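Local coordinates for soluble lytic murein transglycosylase (PDB 5OHU), which probably cleaves the glycan strands of bacterial peptidoglycan as a lytic transglycosylase, taking part in exolytic and endolytic turnover of the cell wall, at residues W323-R331 / W343-A354. Residues are numbered along the deposited sequence; the frame is centred on the assembly and turned at random.
Sequences WDEAYALTR and WRYWQARSLQLA
W323 lays its indole against L353. Methyl CD1 of L353 stands over one face of the six-membered ring, 3.5 Å from its centroid, a CH-pi contact. CB of L353 covers the same face nearer the five-membered ring. CB of W323 meets CB of A354 at 3.8 Å. A water lies 3.0 Å from OD1 of D324 and 2.7 Å from O of A354 and links the two helix ends. A326 turns its methyl toward S350. Y327 has CG anti to its backbone N (chi1 170°), which carries the ring out alongside L351. Methyl CD1 of L351 sits over the ring centre, 4.0 Å from the centroid. CG of R331 lies over the opposite face, toward the rim. O of Q347 and OG of S350 lie at the ring edge, in plane. S350 OG packs 3.2 Å from CA of Y327, yet gives its proton to O of W346 in its own helix. T330 OG1 donates to O of Y327, three residues back, at 2.7 Å. It also accepts from NE2 of Q347 at 3.2 Å, so two bonds grip this buried hydroxyl. The Q347 chain is extended, and the acceptor lies in its amide plane. The two helices run roughly antiparallel at 149°, with short helix 335-338 between them in the chain. Such helix-on-helix packing is consistent with the alpha-superhelical region of Slt70-like enzymes. Helix 307-319 packs on both through L318 and T314, and E311 holds NE1 of W343. Helices 360-368 and 374-383 pack against helix 341-354, and W346 NE1 bonds to E600.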
# COMPACT_ATOMS: atom_id res chain seq x y z
N TRP A 323 -3.92 27.25 16.97
CA TRP A 323 -2.64 26.73 17.42
C TRP A 323 -2.68 26.25 18.87
O TRP A 323 -2.13 25.19 19.19
CB TRP A 323 -1.56 27.80 17.27
CG TRP A 323 -1.66 28.62 16.04
CD1 TRP A 323 -1.68 29.99 15.98
CD2 TRP A 323 -1.67 28.15 14.68
NE1 TRP A 323 -1.73 30.40 14.68
CE2 TRP A 323 -1.73 29.30 13.86
CE3 TRP A 323 -1.64 26.87 14.08
CZ2 TRP A 323 -1.77 29.22 12.47
CZ3 TRP A 323 -1.68 26.78 12.67
CH2 TRP A 323 -1.75 27.96 11.88
N ASP A 324 -3.29 27.04 19.77
CA ASP A 324 -3.40 26.66 21.19
C ASP A 324 -3.98 25.27 21.34
O ASP A 324 -3.43 24.41 22.03
CB ASP A 324 -4.30 27.65 21.93
CG ASP A 324 -3.65 28.98 22.21
OD1 ASP A 324 -2.43 29.02 22.48
OD2 ASP A 324 -4.38 29.99 22.18
N GLU A 325 -5.10 25.02 20.67
CA GLU A 325 -5.78 23.74 20.77
C GLU A 325 -4.99 22.64 20.08
O GLU A 325 -4.91 21.51 20.58
CB GLU A 325 -7.18 23.87 20.19
CG GLU A 325 -8.04 24.86 20.96
CD GLU A 325 -9.26 25.30 20.18
OE1 GLU A 325 -9.20 26.38 19.51
OE2 GLU A 325 -10.27 24.57 20.23
N ALA A 326 -4.37 22.95 18.94
CA ALA A 326 -3.55 21.94 18.28
C ALA A 326 -2.37 21.56 19.17
O ALA A 326 -2.06 20.37 19.34
CB ALA A 326 -3.07 22.45 16.92
N TYR A 327 -1.74 22.55 19.79
CA TYR A 327 -0.64 22.24 20.70
C TYR A 327 -1.12 21.37 21.87
O TYR A 327 -0.47 20.37 22.22
CB TYR A 327 -0.00 23.53 21.19
CG TYR A 327 0.96 23.28 22.31
CD1 TYR A 327 2.24 22.79 22.04
CD2 TYR A 327 0.59 23.49 23.63
CE1 TYR A 327 3.13 22.53 23.06
CE2 TYR A 327 1.48 23.23 24.67
CZ TYR A 327 2.75 22.75 24.37
OH TYR A 327 3.66 22.50 25.38
N ALA A 328 -2.24 21.75 22.50
CA ALA A 328 -2.71 20.99 23.65
C ALA A 328 -3.04 19.56 23.24
O ALA A 328 -2.82 18.61 24.01
CB ALA A 328 -3.94 21.65 24.27
N LEU A 329 -3.54 19.39 22.03
CA LEU A 329 -3.81 18.04 21.60
C LEU A 329 -2.51 17.26 21.38
O LEU A 329 -2.45 16.07 21.71
CB LEU A 329 -4.68 18.08 20.35
CG LEU A 329 -5.21 16.74 19.85
CD1 LEU A 329 -5.93 15.96 20.93
CD2 LEU A 329 -6.15 17.05 18.74
N THR A 330 -1.44 17.90 20.86
CA THR A 330 -0.22 17.11 20.67
C THR A 330 0.33 16.61 22.00
O THR A 330 1.00 15.58 22.03
CB THR A 330 0.90 17.87 19.93
OG1 THR A 330 1.33 19.00 20.71
CG2 THR A 330 0.42 18.37 18.55
N ARG A 331 0.01 17.29 23.11
CA ARG A 331 0.47 16.88 24.43
C ARG A 331 -0.25 15.65 24.96
O ARG A 331 0.25 15.01 25.90
CB ARG A 331 0.28 18.03 25.42
CG ARG A 331 1.03 19.28 25.05
CD ARG A 331 2.48 19.24 25.53
NE ARG A 331 2.57 18.97 26.97
CZ ARG A 331 2.27 19.84 27.92
NH1 ARG A 331 1.85 21.06 27.62
NH2 ARG A 331 2.40 19.49 29.19
N TRP A 343 4.40 14.30 14.66
CA TRP A 343 3.76 15.03 15.75
C TRP A 343 4.76 15.65 16.70
O TRP A 343 4.41 16.61 17.40
CB TRP A 343 2.76 14.13 16.48
CG TRP A 343 1.70 13.75 15.51
CD1 TRP A 343 1.43 12.49 15.01
CD2 TRP A 343 0.85 14.65 14.82
NE1 TRP A 343 0.43 12.57 14.07
CE2 TRP A 343 0.06 13.89 13.94
CE3 TRP A 343 0.66 16.04 14.87
CZ2 TRP A 343 -0.90 14.46 13.11
CZ3 TRP A 343 -0.28 16.61 14.05
CH2 TRP A 343 -1.05 15.82 13.18
N ARG A 344 6.01 15.17 16.72
CA ARG A 344 7.05 15.95 17.39
C ARG A 344 7.25 17.28 16.67
O ARG A 344 7.37 18.33 17.30
CB ARG A 344 8.37 15.17 17.44
CG ARG A 344 8.38 14.05 18.49
CD ARG A 344 9.76 13.41 18.63
NE ARG A 344 9.92 12.40 17.60
CZ ARG A 344 11.07 12.09 16.99
NH1 ARG A 344 12.19 12.72 17.32
NH2 ARG A 344 11.08 11.14 16.06
N TYR A 345 7.23 17.25 15.33
CA TYR A 345 7.34 18.51 14.61
C TYR A 345 6.15 19.41 14.91
O TYR A 345 6.33 20.60 15.21
CB TYR A 345 7.45 18.29 13.09
CG TYR A 345 7.39 19.62 12.37
CD1 TYR A 345 8.51 20.47 12.36
CD2 TYR A 345 6.22 20.04 11.74
CE1 TYR A 345 8.47 21.71 11.75
CE2 TYR A 345 6.16 21.27 11.11
CZ TYR A 345 7.29 22.10 11.11
OH TYR A 345 7.24 23.33 10.49
N TRP A 346 4.93 18.89 14.81
CA TRP A 346 3.78 19.78 14.94
C TRP A 346 3.59 20.25 16.38
O TRP A 346 3.08 21.35 16.59
CB TRP A 346 2.53 19.12 14.37
CG TRP A 346 2.53 19.25 12.85
CD1 TRP A 346 2.68 18.24 11.94
CD2 TRP A 346 2.46 20.47 12.09
NE1 TRP A 346 2.67 18.75 10.65
CE2 TRP A 346 2.55 20.11 10.72
CE3 TRP A 346 2.33 21.82 12.43
CZ2 TRP A 346 2.51 21.07 9.69
CZ3 TRP A 346 2.28 22.78 11.40
CH2 TRP A 346 2.36 22.40 10.06
N GLN A 347 4.05 19.49 17.38
CA GLN A 347 4.02 20.02 18.73
C GLN A 347 4.89 21.27 18.85
O GLN A 347 4.44 22.30 19.38
CB GLN A 347 4.47 18.96 19.74
CG GLN A 347 4.61 19.55 21.13
CD GLN A 347 4.78 18.48 22.20
OE1 GLN A 347 5.83 18.37 22.80
NE2 GLN A 347 3.73 17.69 22.43
N ALA A 348 6.14 21.19 18.38
CA ALA A 348 7.01 22.36 18.39
C ALA A 348 6.43 23.50 17.55
O ALA A 348 6.43 24.66 17.99
CB ALA A 348 8.40 21.97 17.86
N ARG A 349 5.90 23.19 16.36
CA ARG A 349 5.48 24.24 15.44
C ARG A 349 4.18 24.90 15.88
O ARG A 349 4.03 26.13 15.77
CB ARG A 349 5.36 23.68 14.01
CG ARG A 349 4.79 24.69 12.97
CD ARG A 349 5.85 25.76 12.68
NE ARG A 349 5.37 26.80 11.77
CZ ARG A 349 5.86 28.04 11.67
NH1 ARG A 349 6.85 28.43 12.45
NH2 ARG A 349 5.34 28.89 10.81
N SER A 350 3.22 24.13 16.40
CA SER A 350 2.01 24.76 16.90
C SER A 350 2.31 25.61 18.13
O SER A 350 1.71 26.68 18.30
CB SER A 350 0.93 23.72 17.21
OG SER A 350 1.33 22.81 18.22
N LEU A 351 3.24 25.18 18.98
CA LEU A 351 3.65 26.02 20.11
C LEU A 351 4.25 27.34 19.62
O LEU A 351 3.90 28.42 20.10
CB LEU A 351 4.64 25.26 21.02
CG LEU A 351 5.07 25.98 22.31
CD1 LEU A 351 3.85 26.44 23.14
CD2 LEU A 351 6.03 25.14 23.19
N GLN A 352 5.16 27.26 18.65
CA GLN A 352 5.77 28.47 18.11
C GLN A 352 4.73 29.41 17.50
O GLN A 352 4.82 30.63 17.65
CB GLN A 352 6.83 28.07 17.08
CG GLN A 352 7.41 29.21 16.29
CD GLN A 352 8.47 28.76 15.29
OE1 GLN A 352 8.34 27.71 14.66
NE2 GLN A 352 9.50 29.57 15.13
N LEU A 353 3.71 28.85 16.85
CA LEU A 353 2.66 29.70 16.28
C LEU A 353 1.75 30.25 17.37
O LEU A 353 1.28 31.39 17.28
CB LEU A 353 1.86 28.92 15.24
CG LEU A 353 2.55 28.68 13.90
CD1 LEU A 353 1.82 27.61 13.06
CD2 LEU A 353 2.72 29.98 13.08
N ALA A 354 1.50 29.46 18.42
CA ALA A 354 0.66 29.94 19.52
C ALA A 354 1.37 31.00 20.34
O ALA A 354 0.71 31.85 20.95
CB ALA A 354 0.26 28.78 20.43
O HOH W 1 -1.92 31.78 21.53